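Local structure of halogenase PltM (Pseudomonas fluorescens, 6BZN) at residues S78-I83 / G442-F447; F110-H115 / P348-G353. The protein halogenates phenolic substrates with chloride, bromide or iodide, as a flavin-dependent enzyme that binds FAD. All blocks are in the same frame, centred on the assembly; numbering follows the deposited sequence.

The two contacts lie about 32 Å apart between their centres, and neither shares a helix or strand segment with the other. Interaction 1 is the more peripheral: the end of helix 68-81 meets the start of helix 444-452, with an arginine laid over an alanine and salt-bridged to D448. Interaction 2 is buried nearer the middle of the chain, where strand 109-114 faces the turn before helix 352-374 through phenylalanine rings, beside FAD-binding S351. No hydrogen bond crosses either contact. Helix 352-374 links the two regions: it starts within 348-353, and its later residues P366 and L362 touch R80 and F447 of interaction 1, respectively.

Interaction 1: S78-I83 / G442-F447; sequences SKRFDI and GDARQF
R80 reaches across from the last turn of helix 68-81 and spreads its guanidinium over the methyl group of A444, in the first turn of helix 444-452. A444 CB sits 3.4 Å above the guanidinium plane, displaced toward its rim, with R80 CZ 3.6 Å away. The arginine chain leaves its helix with CG anti to the backbone N (chi1 174°) and bends at chi2 (63°), which carries CD along the alanine methyl and up to the third participant, F447. There R80 CD lies 4.0 Å from F447 CD2, and the aromatic ring stands nearly perpendicular to the guanidinium, the planes 87° apart. On the face opposite A444, F81 of the same helix approaches with CZ, so the flat group is flanked on both sides. R80 NH2 forms a salt bridge with D448, whose carboxylate probably eases the proximity of R445, a like charge not in contact. D443 caps helix 444-452: its OD1 accepts from Q446 N at 3.0 Å. Around this junction, R80 rests on P366 and F447 on L362 of helix 352-374, while F447 also touches L438 of helix 410-441, joining the two helix ends to both long helices.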
loop_
_atom_site.group_PDB
_atom_site.type_symbol
_atom_site.label_atom_id
_atom_site.label_comp_id
_atom_site.label_asym_id
_atom_site.label_seq_id
_atom_site.Cartn_x
_atom_site.Cartn_y
_atom_site.Cartn_z
ATOM N N SER A 78 3.189 -15.340 7.800
ATOM C CA SER A 78 3.459 -15.914 9.108
ATOM C C SER A 78 3.158 -17.420 9.163
ATOM O O SER A 78 3.968 -18.199 9.650
ATOM C CB SER A 78 2.643 -15.176 10.168
ATOM O OG SER A 78 2.896 -15.686 11.466
ATOM N N LYS A 79 2.013 -17.814 8.628
ATOM C CA LYS A 79 1.586 -19.213 8.686
ATOM C C LYS A 79 2.310 -20.057 7.644
ATOM O O LYS A 79 2.733 -21.175 7.936
ATOM C CB LYS A 79 0.069 -19.331 8.521
ATOM C CG LYS A 79 -0.505 -20.611 9.122
ATOM C CD LYS A 79 -0.552 -20.519 10.647
ATOM C CE LYS A 79 -1.044 -21.795 11.305
ATOM N NZ LYS A 79 -1.424 -21.530 12.726
ATOM N N ARG A 80 2.455 -19.522 6.435
ATOM C CA ARG A 80 3.157 -20.218 5.346
ATOM C C ARG A 80 4.598 -20.579 5.714
ATOM O O ARG A 80 5.083 -21.626 5.288
ATOM C CB ARG A 80 3.132 -19.371 4.069
ATOM C CG ARG A 80 3.943 -19.886 2.893
ATOM C CD ARG A 80 3.402 -21.218 2.409
ATOM N NE ARG A 80 4.167 -21.723 1.280
ATOM C CZ ARG A 80 5.348 -22.334 1.364
ATOM N NH1 ARG A 80 5.934 -22.533 2.537
ATOM N NH2 ARG A 80 5.938 -22.771 0.248
ATOM N N PHE A 81 5.268 -19.736 6.497
ATOM C CA PHE A 81 6.670 -19.977 6.853
ATOM C C PHE A 81 6.912 -20.237 8.341
ATOM O O PHE A 81 8.067 -20.343 8.756
ATOM C CB PHE A 81 7.555 -18.835 6.311
ATOM C CG PHE A 81 7.533 -18.738 4.817
ATOM C CD1 PHE A 81 8.254 -19.640 4.049
ATOM C CD2 PHE A 81 6.755 -17.783 4.165
ATOM C CE1 PHE A 81 8.214 -19.583 2.661
ATOM C CE2 PHE A 81 6.721 -17.715 2.781
ATOM C CZ PHE A 81 7.448 -18.620 2.024
ATOM N N ASP A 82 5.843 -20.379 9.127
ATOM C CA ASP A 82 5.937 -20.662 10.569
ATOM C C ASP A 82 6.823 -19.639 11.301
ATOM O O ASP A 82 7.750 -20.003 12.015
ATOM C CB ASP A 82 6.420 -22.113 10.824
ATOM C CG ASP A 82 6.487 -22.473 12.329
ATOM O OD1 ASP A 82 5.568 -22.075 13.087
ATOM O OD2 ASP A 82 7.478 -23.138 12.758
ATOM N N ILE A 83 6.541 -18.355 11.090
ATOM C CA ILE A 83 7.163 -17.303 11.860
ATOM C C ILE A 83 6.056 -16.517 12.539
ATOM O O ILE A 83 5.528 -15.564 11.960
ATOM C CB ILE A 83 8.045 -16.372 10.988
ATOM C CG1 ILE A 83 9.048 -17.201 10.188
ATOM C CG2 ILE A 83 8.766 -15.392 11.891
ATOM C CD1 ILE A 83 10.013 -16.418 9.313
ATOM N N GLY A 442 -2.509 -27.288 7.040
ATOM C CA GLY A 442 -1.049 -27.207 7.034
ATOM C C GLY A 442 -0.384 -27.358 5.666
ATOM O O GLY A 442 0.832 -27.495 5.592
ATOM N N ASP A 443 -1.159 -27.295 4.583
ATOM C CA ASP A 443 -0.681 -27.690 3.251
ATOM C C ASP A 443 -0.172 -26.470 2.459
ATOM O O ASP A 443 -0.922 -25.821 1.729
ATOM C CB ASP A 443 -1.794 -28.424 2.501
ATOM C CG ASP A 443 -1.310 -29.130 1.233
ATOM O OD1 ASP A 443 -0.277 -28.741 0.641
ATOM O OD2 ASP A 443 -2.006 -30.077 0.804
ATOM N N ALA A 444 1.121 -26.199 2.609
ATOM C CA ALA A 444 1.790 -25.091 1.929
ATOM C C ALA A 444 1.705 -25.159 0.401
ATOM O O ALA A 444 1.478 -24.138 -0.252
ATOM C CB ALA A 444 3.243 -25.036 2.355
ATOM N N ARG A 445 1.899 -26.347 -0.175
ATOM C CA ARG A 445 1.895 -26.472 -1.639
ATOM C C ARG A 445 0.522 -26.167 -2.215
ATOM O O ARG A 445 0.407 -25.509 -3.240
ATOM C CB ARG A 445 2.387 -27.851 -2.102
ATOM C CG ARG A 445 3.825 -28.194 -1.734
ATOM C CD ARG A 445 4.817 -27.076 -2.035
ATOM N NE ARG A 445 6.098 -27.237 -1.353
ATOM C CZ ARG A 445 7.068 -28.078 -1.715
ATOM N NH1 ARG A 445 6.931 -28.881 -2.775
ATOM N NH2 ARG A 445 8.196 -28.124 -0.998
ATOM N N GLN A 446 -0.512 -26.642 -1.534
ATOM C CA GLN A 446 -1.882 -26.359 -1.920
ATOM C C GLN A 446 -2.162 -24.850 -1.896
ATOM O O GLN A 446 -2.740 -24.310 -2.832
ATOM C CB GLN A 446 -2.826 -27.104 -0.984
ATOM C CG GLN A 446 -4.297 -26.750 -1.102
ATOM C CD GLN A 446 -5.115 -27.463 -0.042
ATOM O OE1 GLN A 446 -5.402 -28.653 -0.179
ATOM N NE2 GLN A 446 -5.474 -26.749 1.034
ATOM N N PHE A 447 -1.744 -24.180 -0.824
ATOM C CA PHE A 447 -1.900 -22.732 -0.727
ATOM C C PHE A 447 -1.197 -22.003 -1.890
ATOM O O PHE A 447 -1.782 -21.123 -2.523
ATOM C CB PHE A 447 -1.356 -22.179 0.599
ATOM C CG PHE A 447 -1.123 -20.691 0.547
ATOM C CD1 PHE A 447 -2.195 -19.803 0.658
ATOM C CD2 PHE A 447 0.137 -20.182 0.274
ATOM C CE1 PHE A 447 -1.989 -18.433 0.540
ATOM C CE2 PHE A 447 0.346 -18.822 0.157
ATOM C CZ PHE A 447 -0.719 -17.951 0.276
#

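Interaction 2: F110-H115 / P348-G353; sequences FSFAWH and PLFSRG
F350 projects from the turn 348-351 against two phenylalanines of strand 109-114, F110 and F112. The closest approach is F112 CZ to F350 CE1, 3.6 Å, with the ring centroids 5.9 Å apart and the planes inclined at 53°, an oblique pairing. F110 meets the backbone of the turn instead: its CE2 lies 3.8 Å from F350 CA, and F350 O sits at the ring's edge, in its plane. Both strand rings have CG anti to the carbonyl carbon and point across at the turn. W420 stacks on F350, and helix 383-406 packs against it through L399 and S403, adding to the burial of this aromatic part. Toward S351 the contact is looser, F110 CZ coming only within 4.2 Å of S351 CB. The chemistry turns polar here: S351 OG bonds to A65 O and to a glycerol, probably from the crystallisation liquor, which also meets P348 O. S351, A65 and L354 contact FAD when it is bound; this model holds none. F110 and F112 thus pack the mixed sheet against a piece of the FAD site, a type II turn closed by the hydrogen bond from S351 N to P348 O, 2.9 Å, and leading directly into helix 352-374.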
loop_
_atom_site.group_PDB
_atom_site.type_symbol
_atom_site.label_atom_id
_atom_site.label_comp_id
_atom_site.label_asym_id
_atom_site.label_seq_id
_atom_site.Cartn_x
_atom_site.Cartn_y
_atom_site.Cartn_z
ATOM N N PHE A 110 -11.439 3.315 6.418
ATOM C CA PHE A 110 -11.064 4.475 5.602
ATOM C C PHE A 110 -12.239 5.446 5.634
ATOM O O PHE A 110 -13.381 5.028 5.471
ATOM C CB PHE A 110 -10.796 4.076 4.142
ATOM C CG PHE A 110 -9.435 3.427 3.865
ATOM C CD1 PHE A 110 -8.408 3.365 4.812
ATOM C CD2 PHE A 110 -9.165 2.934 2.592
ATOM C CE1 PHE A 110 -7.170 2.797 4.493
ATOM C CE2 PHE A 110 -7.934 2.346 2.280
ATOM C CZ PHE A 110 -6.933 2.287 3.229
ATOM N N SER A 111 -11.972 6.729 5.849
ATOM C CA SER A 111 -13.003 7.750 5.773
ATOM C C SER A 111 -12.595 8.802 4.748
ATOM O O SER A 111 -11.398 9.065 4.538
ATOM C CB SER A 111 -13.251 8.394 7.134
ATOM O OG SER A 111 -12.088 9.031 7.615
ATOM N N PHE A 112 -13.604 9.385 4.108
ATOM C CA PHE A 112 -13.403 10.350 3.038
ATOM C C PHE A 112 -14.312 11.536 3.280
ATOM O O PHE A 112 -15.510 11.342 3.428
ATOM C CB PHE A 112 -13.714 9.719 1.675
ATOM C CG PHE A 112 -12.881 8.502 1.372
ATOM C CD1 PHE A 112 -13.268 7.248 1.825
ATOM C CD2 PHE A 112 -11.686 8.616 0.679
ATOM C CE1 PHE A 112 -12.489 6.132 1.568
ATOM C CE2 PHE A 112 -10.898 7.503 0.426
ATOM C CZ PHE A 112 -11.301 6.258 0.857
ATOM N N ALA A 113 -13.749 12.745 3.343
ATOM C CA ALA A 113 -14.518 13.976 3.482
ATOM C C ALA A 113 -14.183 14.875 2.309
ATOM O O ALA A 113 -13.003 15.117 2.024
ATOM C CB ALA A 113 -14.175 14.668 4.787
ATOM N N TRP A 114 -15.217 15.345 1.607
ATOM C CA TRP A 114 -15.053 16.083 0.354
ATOM C C TRP A 114 -15.182 17.585 0.601
ATOM O O TRP A 114 -15.940 18.029 1.486
ATOM C CB TRP A 114 -16.083 15.599 -0.677
ATOM C CG TRP A 114 -16.020 16.269 -2.024
ATOM C CD1 TRP A 114 -15.255 15.903 -3.101
ATOM C CD2 TRP A 114 -16.750 17.420 -2.430
ATOM N NE1 TRP A 114 -15.469 16.758 -4.149
ATOM C CE2 TRP A 114 -16.392 17.693 -3.771
ATOM C CE3 TRP A 114 -17.693 18.241 -1.798
ATOM C CZ2 TRP A 114 -16.939 18.758 -4.489
ATOM C CZ3 TRP A 114 -18.240 19.307 -2.514
ATOM C CH2 TRP A 114 -17.856 19.557 -3.843
ATOM N N HIS A 115 -14.437 18.358 -0.173
ATOM C CA HIS A 115 -14.379 19.823 -0.050
ATOM C C HIS A 115 -14.303 20.457 -1.404
ATOM O O HIS A 115 -13.941 19.803 -2.383
ATOM C CB HIS A 115 -13.149 20.252 0.718
ATOM C CG HIS A 115 -12.973 19.513 1.990
ATOM N ND1 HIS A 115 -13.523 19.936 3.176
ATOM C CD2 HIS A 115 -12.367 18.335 2.250
ATOM C CE1 HIS A 115 -13.232 19.068 4.125
ATOM N NE2 HIS A 115 -12.542 18.084 3.583
ATOM N N PRO A 348 -0.278 6.917 -2.725
ATOM C CA PRO A 348 -0.698 6.450 -1.403
ATOM C C PRO A 348 -2.190 6.117 -1.287
ATOM O O PRO A 348 -2.581 5.382 -0.364
ATOM C CB PRO A 348 -0.350 7.617 -0.482
ATOM C CG PRO A 348 -0.145 8.798 -1.389
ATOM C CD PRO A 348 0.409 8.219 -2.650
ATOM N N LEU A 349 -3.007 6.639 -2.201
ATOM C CA LEU A 349 -4.458 6.498 -2.125
ATOM C C LEU A 349 -4.893 5.046 -2.162
ATOM O O LEU A 349 -4.620 4.330 -3.121
ATOM C CB LEU A 349 -5.145 7.252 -3.265
ATOM C CG LEU A 349 -6.676 7.242 -3.201
ATOM C CD1 LEU A 349 -7.163 8.072 -2.029
ATOM C CD2 LEU A 349 -7.297 7.724 -4.501
ATOM N N PHE A 350 -5.589 4.633 -1.110
ATOM C CA PHE A 350 -6.042 3.246 -0.888
ATOM C C PHE A 350 -4.964 2.290 -0.416
ATOM O O PHE A 350 -5.253 1.108 -0.218
ATOM C CB PHE A 350 -6.780 2.637 -2.095
ATOM C CG PHE A 350 -8.035 3.355 -2.466
ATOM C CD1 PHE A 350 -9.074 3.453 -1.554
ATOM C CD2 PHE A 350 -8.196 3.904 -3.716
ATOM C CE1 PHE A 350 -10.252 4.100 -1.868
ATOM C CE2 PHE A 350 -9.373 4.555 -4.044
ATOM C CZ PHE A 350 -10.403 4.653 -3.121
ATOM N N SER A 351 -3.732 2.777 -0.235
ATOM C CA SER A 351 -2.673 2.014 0.388
ATOM C C SER A 351 -2.466 0.627 -0.264
ATOM O O SER A 351 -2.299 -0.386 0.403
ATOM C CB SER A 351 -2.924 1.955 1.909
ATOM O OG SER A 351 -1.708 1.742 2.583
ATOM N N ARG A 352 -2.458 0.606 -1.596
ATOM C CA ARG A 352 -2.283 -0.637 -2.339
ATOM C C ARG A 352 -0.823 -1.132 -2.360
ATOM O O ARG A 352 -0.589 -2.324 -2.539
ATOM C CB ARG A 352 -2.802 -0.499 -3.782
ATOM C CG ARG A 352 -4.264 -0.072 -3.898
ATOM C CD ARG A 352 -5.235 -0.938 -3.098
ATOM N NE ARG A 352 -5.217 -2.331 -3.543
ATOM C CZ ARG A 352 -6.029 -3.292 -3.106
ATOM N NH1 ARG A 352 -6.965 -3.041 -2.179
ATOM N NH2 ARG A 352 -5.898 -4.521 -3.605
ATOM N N GLY A 353 0.133 -0.230 -2.150
ATOM C CA GLY A 353 1.562 -0.589 -2.167
ATOM C C GLY A 353 1.938 -1.709 -1.210
ATOM O O GLY A 353 2.573 -2.687 -1.607
#